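Local coordinates for protein N-acetylmuramoyl-L-alanine amidase (Mycobacteroides abscessus, PDB 7AGL) that probably hydrolyses the amide bond between N-acetylmuramic acid and L-alanine in mycobacterial peptidoglycan, as a zinc-dependent cell-wall amidase, at residues Pro14-Ala19 / Cys38-Thr43; Phe54-Val59 / Met75-Asp80. All blocks are in the same frame, centred on the assembly; numbering follows the deposited sequence.

Interaction 1 of 2, residues Pro14-Ala19 / Cys38-Thr43. With ZN (zinc ion), chain B.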
ATOM      1  N   PRO A  14      -3.075  -5.692   0.966  1.00 17.94           N
ATOM      2  CA  PRO A  14      -4.278  -4.876   0.744  1.00 19.48           C
ATOM      3  C   PRO A  14      -4.765  -4.313   2.070  1.00 16.62           C
ATOM      4  O   PRO A  14      -5.222  -5.045   2.956  1.00 18.50           O
ATOM      5  CB  PRO A  14      -5.274  -5.876   0.131  1.00 18.90           C
ATOM      6  CG  PRO A  14      -4.778  -7.257   0.514  1.00 19.01           C
ATOM      7  CD  PRO A  14      -3.393  -7.131   1.104  1.00 17.61           C
ATOM      8  N   GLY A  15      -4.660  -2.989   2.206  1.00 17.13           N
ATOM      9  CA  GLY A  15      -4.884  -2.369   3.499  1.00 19.56           C
ATOM     10  C   GLY A  15      -6.286  -2.609   4.029  1.00 19.74           C
ATOM     11  O   GLY A  15      -7.256  -2.698   3.278  1.00 20.74           O
ATOM     12  N   HIS A  16      -6.371  -2.697   5.361  1.00 17.04           N
ATOM     13  CA  HIS A  16      -7.593  -2.849   6.151  1.00 18.78           C
ATOM     14  C   HIS A  16      -8.230  -4.231   6.034  1.00 19.81           C
ATOM     15  O   HIS A  16      -7.755  -5.088   5.285  1.00 19.97           O
ATOM     16  CB  HIS A  16      -8.608  -1.763   5.786  1.00 18.56           C
ATOM     17  CG  HIS A  16      -8.025  -0.393   5.870  1.00 20.38           C
ATOM     18  ND1 HIS A  16      -7.826   0.259   7.073  1.00 20.31           N
ATOM     19  CD2 HIS A  16      -7.511   0.407   4.912  1.00 19.35           C
ATOM     20  CE1 HIS A  16      -7.246   1.426   6.839  1.00 21.06           C
ATOM     21  NE2 HIS A  16      -7.056   1.537   5.540  1.00 20.53           N
ATOM     22  N   ASN A  17      -9.286  -4.454   6.819  1.00 20.04           N
ATOM     23  CA  ASN A  17      -9.951  -5.747   6.935  1.00 21.78           C
ATOM     24  C   ASN A  17     -11.242  -5.782   6.124  1.00 21.75           C
ATOM     25  O   ASN A  17     -11.908  -4.766   5.928  1.00 21.51           O
ATOM     26  CB  ASN A  17     -10.328  -6.063   8.398  1.00 19.55           C
ATOM     27  CG  ASN A  17      -9.147  -6.179   9.337  1.00 20.19           C
ATOM     28  OD1 ASN A  17      -8.012  -6.446   8.940  1.00 21.23           O
ATOM     29  ND2 ASN A  17      -9.439  -6.019  10.639  1.00 21.57           N
ATOM     30  N   GLY A  18     -11.655  -7.001   5.763  1.00 20.11           N
ATOM     31  CA  GLY A  18     -12.988  -7.175   5.216  1.00 22.00           C
ATOM     32  C   GLY A  18     -14.089  -6.876   6.217  1.00 23.35           C
ATOM     33  O   GLY A  18     -15.203  -6.518   5.827  1.00 27.92           O
ATOM     34  N   ALA A  19     -13.818  -7.060   7.506  1.00 21.17           N
ATOM     35  CA  ALA A  19     -14.785  -6.735   8.554  1.00 25.63           C
ATOM     36  C   ALA A  19     -14.024  -6.499   9.850  1.00 25.57           C
ATOM     37  O   ALA A  19     -12.866  -6.899   9.993  1.00 23.51           O
ATOM     38  CB  ALA A  19     -15.842  -7.833   8.752  1.00 27.68           C
ATOM     39  N   CYS A  38      -4.654  -1.619  16.660  1.00 23.72           N
ATOM     40  CA  CYS A  38      -4.444  -2.827  15.853  1.00 21.95           C
ATOM     41  C   CYS A  38      -4.875  -2.638  14.400  1.00 24.24           C
ATOM     42  O   CYS A  38      -4.165  -3.042  13.469  1.00 23.97           O
ATOM     43  CB  CYS A  38      -5.214  -4.005  16.485  1.00 23.61           C
ATOM     44  SG  CYS A  38      -5.733  -5.312  15.300  1.00 26.90           S
ATOM     45  N   GLN A  39      -6.048  -2.054  14.184  1.00 22.00           N
ATOM     46  CA  GLN A  39      -6.517  -1.785  12.829  1.00 21.99           C
ATOM     47  C   GLN A  39      -7.419  -0.563  12.866  1.00 23.58           C
ATOM     48  O   GLN A  39      -7.818  -0.076  13.933  1.00 23.41           O
ATOM     49  CB  GLN A  39      -7.272  -2.982  12.212  1.00 24.50           C
ATOM     50  CG  GLN A  39      -6.489  -3.879  11.273  1.00 23.60           C
ATOM     51  CD  GLN A  39      -5.928  -3.170  10.049  1.00 23.70           C
ATOM     52  OE1 GLN A  39      -6.291  -2.034   9.729  1.00 24.29           O
ATOM     53  NE2 GLN A  39      -5.011  -3.834   9.374  1.00 23.65           N
ATOM     54  N   THR A  40      -7.691  -0.037  11.677  1.00 23.28           N
ATOM     55  CA  THR A  40      -8.724   0.959  11.465  1.00 25.36           C
ATOM     56  C   THR A  40      -9.592   0.481  10.311  1.00 21.02           C
ATOM     57  O   THR A  40      -9.163  -0.326   9.474  1.00 22.19           O
ATOM     58  CB  THR A  40      -8.148   2.351  11.134  1.00 28.47           C
ATOM     59  OG1 THR A  40      -7.324   2.243   9.974  1.00 24.53           O
ATOM     60  CG2 THR A  40      -7.327   2.915  12.301  1.00 27.74           C
ATOM     61  N   SER A  41     -10.827   0.976  10.266  1.00 22.51           N
ATOM     62  CA  SER A  41     -11.754   0.435   9.271  1.00 21.77           C
ATOM     63  C   SER A  41     -11.356   0.837   7.859  1.00 23.33           C
ATOM     64  O   SER A  41     -11.609   0.088   6.909  1.00 21.41           O
ATOM     65  CB  SER A  41     -13.171   0.912   9.550  1.00 27.81           C
ATOM     66  OG  SER A  41     -13.221   2.315   9.415  1.00 34.14           O
ATOM     67  N   GLY A  42     -10.741   2.001   7.701  1.00 22.90           N
ATOM     68  CA  GLY A  42     -10.475   2.531   6.378  1.00 21.77           C
ATOM     69  C   GLY A  42     -11.654   3.334   5.865  1.00 23.17           C
ATOM     70  O   GLY A  42     -12.722   3.402   6.483  1.00 23.37           O
ATOM     71  N   THR A  43     -11.451   3.965   4.705  1.00 19.27           N
ATOM     72  CA  THR A  43     -12.462   4.880   4.205  1.00 19.67           C
ATOM     73  C   THR A  43     -13.320   4.178   3.142  1.00 21.06           C
ATOM     74  O   THR A  43     -13.387   2.936   3.097  1.00 20.98           O
ATOM     75  CB  THR A  43     -11.784   6.183   3.725  1.00 26.73           C
ATOM     76  OG1 THR A  43     -12.777   7.169   3.431  1.00 27.93           O
ATOM     77  CG2 THR A  43     -10.918   5.963   2.488  1.00 26.31           C
TER
HETATM   78 ZN    ZN B 301      -5.916   2.921   4.309  0.94 20.42          ZN
HETATM   79  O   HOH W   1      -4.142  -2.347   7.030  1.00 23.33           O
HETATM   80  O   HOH W   2     -10.006  -2.817   9.028  1.00 25.59           O
HETATM   81  O   HOH W   3     -12.776  -2.455   7.138  1.00 27.00           O
HETATM   82  O   HOH W   4      -5.163   3.841   6.211  1.00 24.93           O
HETATM   83  O   HOH W   5      -5.727   4.957   3.573  1.00 21.00           O
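The zinc site of the amidase is where His16 meets the loop 38-43: its imidazole binds the metal on one side and a backbone carbonyl on the other. NE2 of His16 lies 2.2 Å from the zinc ion, whose shell is completed by Glu51, His106 and two waters. From the far side of the ring, ND1 donates to the carbonyl oxygen of Thr40 at 2.8 Å, with an N-H...O angle of 156°. That oxygen lies near the imidazole plane, whereas the N-H arrives from above the carbonyl plane. With CG anti to the carbonyl carbon (chi1 -53°), the ring swings toward this loop. Gly42 covers one face, its CA 3.5 Å from the ring centroid and almost on the normal, a CH-pi contact; having no side chain, it lets its backbone lie close against the imidazole. At the ring edge, Thr40 OG1 comes within 3.2 Å of His16 CE1.

Farther along, the amide of Asn17 rests against CG of Gln39. Gln39 OE1 accepts from the backbone N of Thr40 at 3.1 Å, which probably helps to orient Thr40, and a water joins Gln39 NE2 to His16 N. Thr40 O is thus a second-shell partner of the zinc, acting through His16: together with the metal bond it should limit rotation of the ring, and it probably makes NE2 a stronger donor to zinc.

Interaction 2 of 2, residues Phe54-Val59 / Met75-Asp80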
ATOM      1  N   PHE A  54     -11.531  -2.053  -2.406  1.00 18.37           N
ATOM      2  CA  PHE A  54     -10.659  -1.544  -3.456  1.00 17.17           C
ATOM      3  C   PHE A  54      -9.251  -2.116  -3.331  1.00 17.70           C
ATOM      4  O   PHE A  54      -8.645  -2.536  -4.331  1.00 18.85           O
ATOM      5  CB  PHE A  54     -10.603  -0.009  -3.409  1.00 18.39           C
ATOM      6  CG  PHE A  54      -9.453   0.557  -4.206  1.00 19.36           C
ATOM      7  CD1 PHE A  54      -9.520   0.615  -5.610  1.00 20.31           C
ATOM      8  CD2 PHE A  54      -8.290   1.012  -3.564  1.00 16.89           C
ATOM      9  CE1 PHE A  54      -8.468   1.102  -6.346  1.00 23.84           C
ATOM     10  CE2 PHE A  54      -7.229   1.497  -4.306  1.00 19.80           C
ATOM     11  CZ  PHE A  54      -7.315   1.563  -5.690  1.00 21.21           C
ATOM     12  N   THR A  55      -8.698  -2.123  -2.112  1.00 17.98           N
ATOM     13  CA  THR A  55      -7.313  -2.569  -1.963  1.00 17.55           C
ATOM     14  C   THR A  55      -7.220  -4.072  -2.212  1.00 19.65           C
ATOM     15  O   THR A  55      -6.288  -4.544  -2.870  1.00 19.64           O
ATOM     16  CB  THR A  55      -6.750  -2.206  -0.571  1.00 17.95           C
ATOM     17  OG1 THR A  55      -7.463  -2.920   0.456  1.00 18.70           O
ATOM     18  CG2 THR A  55      -6.840  -0.691  -0.292  1.00 18.40           C
ATOM     19  N   TRP A  56      -8.207  -4.824  -1.730  1.00 19.25           N
ATOM     20  CA  TRP A  56      -8.252  -6.264  -1.980  1.00 19.88           C
ATOM     21  C   TRP A  56      -8.241  -6.567  -3.479  1.00 19.60           C
ATOM     22  O   TRP A  56      -7.399  -7.328  -3.970  1.00 21.33           O
ATOM     23  CB  TRP A  56      -9.510  -6.837  -1.319  1.00 19.69           C
ATOM     24  CG  TRP A  56      -9.795  -8.275  -1.627  1.00 18.78           C
ATOM     25  CD1 TRP A  56     -10.846  -8.775  -2.357  1.00 20.18           C
ATOM     26  CD2 TRP A  56      -9.049  -9.409  -1.171  1.00 20.18           C
ATOM     27  NE1 TRP A  56     -10.793 -10.158  -2.375  1.00 20.91           N
ATOM     28  CE2 TRP A  56      -9.690 -10.563  -1.667  1.00 21.31           C
ATOM     29  CE3 TRP A  56      -7.895  -9.557  -0.394  1.00 21.26           C
ATOM     30  CZ2 TRP A  56      -9.211 -11.849  -1.408  1.00 24.17           C
ATOM     31  CZ3 TRP A  56      -7.410 -10.813  -0.165  1.00 19.29           C
ATOM     32  CH2 TRP A  56      -8.076 -11.955  -0.646  1.00 21.99           C
ATOM     33  N   ASN A  57      -9.170  -5.973  -4.220  1.00 18.97           N
ATOM     34  CA  ASN A  57      -9.286  -6.295  -5.636  1.00 19.51           C
ATOM     35  C   ASN A  57      -8.077  -5.805  -6.416  1.00 19.16           C
ATOM     36  O   ASN A  57      -7.623  -6.482  -7.342  1.00 22.19           O
ATOM     37  CB  ASN A  57     -10.589  -5.724  -6.174  1.00 20.68           C
ATOM     38  CG  ASN A  57     -11.765  -6.641  -5.846  1.00 28.52           C
ATOM     39  OD1 ASN A  57     -12.609  -6.312  -5.035  1.00 32.86           O
ATOM     40  ND2 ASN A  57     -11.780  -7.822  -6.448  1.00 32.62           N
ATOM     41  N   THR A  58      -7.527  -4.640  -6.056  1.00 19.34           N
ATOM     42  CA  THR A  58      -6.336  -4.189  -6.768  1.00 20.83           C
ATOM     43  C   THR A  58      -5.145  -5.093  -6.483  1.00 18.16           C
ATOM     44  O   THR A  58      -4.381  -5.415  -7.401  1.00 22.08           O
ATOM     45  CB  THR A  58      -6.038  -2.739  -6.415  1.00 18.78           C
ATOM     46  OG1 THR A  58      -7.197  -1.962  -6.751  1.00 20.34           O
ATOM     47  CG2 THR A  58      -4.834  -2.229  -7.228  1.00 22.55           C
ATOM     48  N   VAL A  59      -4.974  -5.525  -5.226  1.00 18.13           N
ATOM     49  CA  VAL A  59      -3.881  -6.442  -4.900  1.00 19.75           C
ATOM     50  C   VAL A  59      -4.034  -7.762  -5.656  1.00 19.76           C
ATOM     51  O   VAL A  59      -3.043  -8.333  -6.121  1.00 19.73           O
ATOM     52  CB  VAL A  59      -3.784  -6.651  -3.377  1.00 19.99           C
ATOM     53  CG1 VAL A  59      -2.978  -7.917  -3.051  1.00 18.60           C
ATOM     54  CG2 VAL A  59      -3.133  -5.386  -2.750  1.00 19.81           C
ATOM     55  N   MET A  75       0.446 -12.616   0.245  1.00 19.36           N
ATOM     56  CA  MET A  75      -0.454 -11.561   0.675  1.00 17.52           C
ATOM     57  C   MET A  75      -0.595 -11.619   2.188  1.00 20.77           C
ATOM     58  O   MET A  75      -0.345 -12.654   2.814  1.00 21.73           O
ATOM     59  CB  MET A  75      -1.845 -11.695   0.026  1.00 21.56           C
ATOM     60  CG  MET A  75      -1.828 -11.551  -1.494  1.00 25.60           C
ATOM     61  SD  MET A  75      -3.490 -11.655  -2.195  1.00 29.24           S
ATOM     62  CE  MET A  75      -4.128 -13.185  -1.490  1.00 29.07           C
ATOM     63  N   THR A  76      -1.012 -10.493   2.768  1.00 17.43           N
ATOM     64  CA  THR A  76      -1.190 -10.367   4.212  1.00 17.87           C
ATOM     65  C   THR A  76      -2.611 -10.671   4.681  1.00 17.28           C
ATOM     66  O   THR A  76      -2.853 -10.679   5.894  1.00 21.76           O
ATOM     67  CB  THR A  76      -0.845  -8.954   4.674  1.00 21.62           C
ATOM     68  OG1 THR A  76      -1.634  -8.033   3.905  1.00 20.85           O
ATOM     69  CG2 THR A  76       0.632  -8.665   4.471  1.00 21.90           C
ATOM     70  N   ARG A  77      -3.560 -10.884   3.772  1.00 17.83           N
ATOM     71  CA  ARG A  77      -4.868 -11.382   4.182  1.00 20.29           C
ATOM     72  C   ARG A  77      -5.450 -12.225   3.062  1.00 19.15           C
ATOM     73  O   ARG A  77      -4.996 -12.172   1.916  1.00 19.76           O
ATOM     74  CB  ARG A  77      -5.841 -10.252   4.563  1.00 25.10           C
ATOM     75  CG  ARG A  77      -6.197  -9.283   3.445  1.00 23.19           C
ATOM     76  CD  ARG A  77      -7.254  -8.332   3.944  1.00 22.68           C
ATOM     77  NE  ARG A  77      -7.343  -7.046   3.239  1.00 20.01           N
ATOM     78  CZ  ARG A  77      -8.437  -6.576   2.648  1.00 16.80           C
ATOM     79  NH1 ARG A  77      -9.556  -7.309   2.550  1.00 20.37           N
ATOM     80  NH2 ARG A  77      -8.408  -5.360   2.123  1.00 17.73           N
ATOM     81  N   GLY A  78      -6.464 -13.014   3.421  1.00 20.02           N
ATOM     82  CA  GLY A  78      -7.014 -14.034   2.551  1.00 21.04           C
ATOM     83  C   GLY A  78      -8.458 -13.824   2.141  1.00 19.22           C
ATOM     84  O   GLY A  78      -9.029 -14.672   1.447  1.00 20.91           O
ATOM     85  N   ASP A  79      -9.063 -12.711   2.537  1.00 19.77           N
ATOM     86  CA  ASP A  79     -10.455 -12.477   2.182  1.00 21.24           C
ATOM     87  C   ASP A  79     -10.767 -10.997   2.310  1.00 22.32           C
ATOM     88  O   ASP A  79      -9.980 -10.214   2.849  1.00 19.04           O
ATOM     89  CB  ASP A  79     -11.405 -13.292   3.058  1.00 23.02           C
ATOM     90  CG  ASP A  79     -11.394 -12.838   4.508  1.00 23.46           C
ATOM     91  OD1 ASP A  79     -11.886 -11.718   4.785  1.00 22.76           O
ATOM     92  OD2 ASP A  79     -10.884 -13.606   5.353  1.00 25.14           O
ATOM     93  N   ASP A  80     -11.956 -10.637   1.840  1.00 19.35           N
ATOM     94  CA  ASP A  80     -12.493  -9.293   2.007  1.00 18.93           C
ATOM     95  C   ASP A  80     -13.836  -9.316   2.729  1.00 20.05           C
ATOM     96  O   ASP A  80     -14.747  -8.539   2.408  1.00 23.09           O
ATOM     97  CB  ASP A  80     -12.626  -8.592   0.660  1.00 18.97           C
ATOM     98  CG  ASP A  80     -12.907  -7.110   0.805  1.00 20.24           C
ATOM     99  OD1 ASP A  80     -12.212  -6.477   1.629  1.00 21.58           O
ATOM    100  OD2 ASP A  80     -13.827  -6.605   0.112  1.00 22.74           O
TER
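Trp56 holds CG anti to its backbone N (chi1 173°), which carries the indole off the helix and across the loop 77-80, while Arg77, with CG between the backbone N and the carbonyl carbon (chi1 63°) and its chain extended from CG to NE, crosses the indole at a slant to bring its guanidinium up to the helix. CB of Asp80 sits over the five-membered ring of Trp56, 3.7 Å from the centroid, in a CH-pi contact. The carboxylate lies nearly parallel to the indole, the planes 13° apart. Toward the far end of the ring system the backbone takes over: Trp56 CH2 is 3.4 Å from Gly78 C, and Arg77 O meets Trp56 CZ3 at the ring edge.

Helix 51-68 is packed here against the loop leaving strand 72-75, the edge strand of the mixed sheet, and Trp56 supplies most of the helix side of the contact. Within the loop, Arg77 NH1 makes a salt bridge to Asp80 OD1 at 2.9 Å and also donates to Asp79 O; both acceptors lie near the guanidinium plane, and OD1 is met on its anti side. These bonds, with those that NE and NH2 give to backbone carbonyls of Pro14 and His52, hold the guanidinium, one face of which is turned to Trp56 CE3. Asp80 OD1 also accepts from His52 ND1. Thr55 OG1, bonded to Gly15, lies 3.1 Å from Arg77 NH2.

Beyond the tip of the indole, Met75 CE approaches Trp56 CH2 at 4.2 Å, the sulfur stands obliquely to the six-membered ring as a Met-aromatic contact, and SD also touches Val59 CG1 at 3.9 Å.

In the fold
Both segments of interaction 1 precede both of interaction 2 in the sequence, yet their centres are only about 10 Å apart, and the carboxyl end of strand 9-14 joins them. In the mixed sheet that strand lies between 72-75 and 101-108. It leads straight into the zinc-binding loop of interaction 1, while helix 51-68, which starts at the zinc ligand Glu51, carries the 54-59 half of interaction 2. The direct bridges run from Gly15 O to Thr55 OG1, 2.8 Å, and from Pro14 O to Arg77 NE, 2.9 Å. Helix and loop thus both bond the backbone just before His16, so interaction 2 probably helps to position the metal-binding loop.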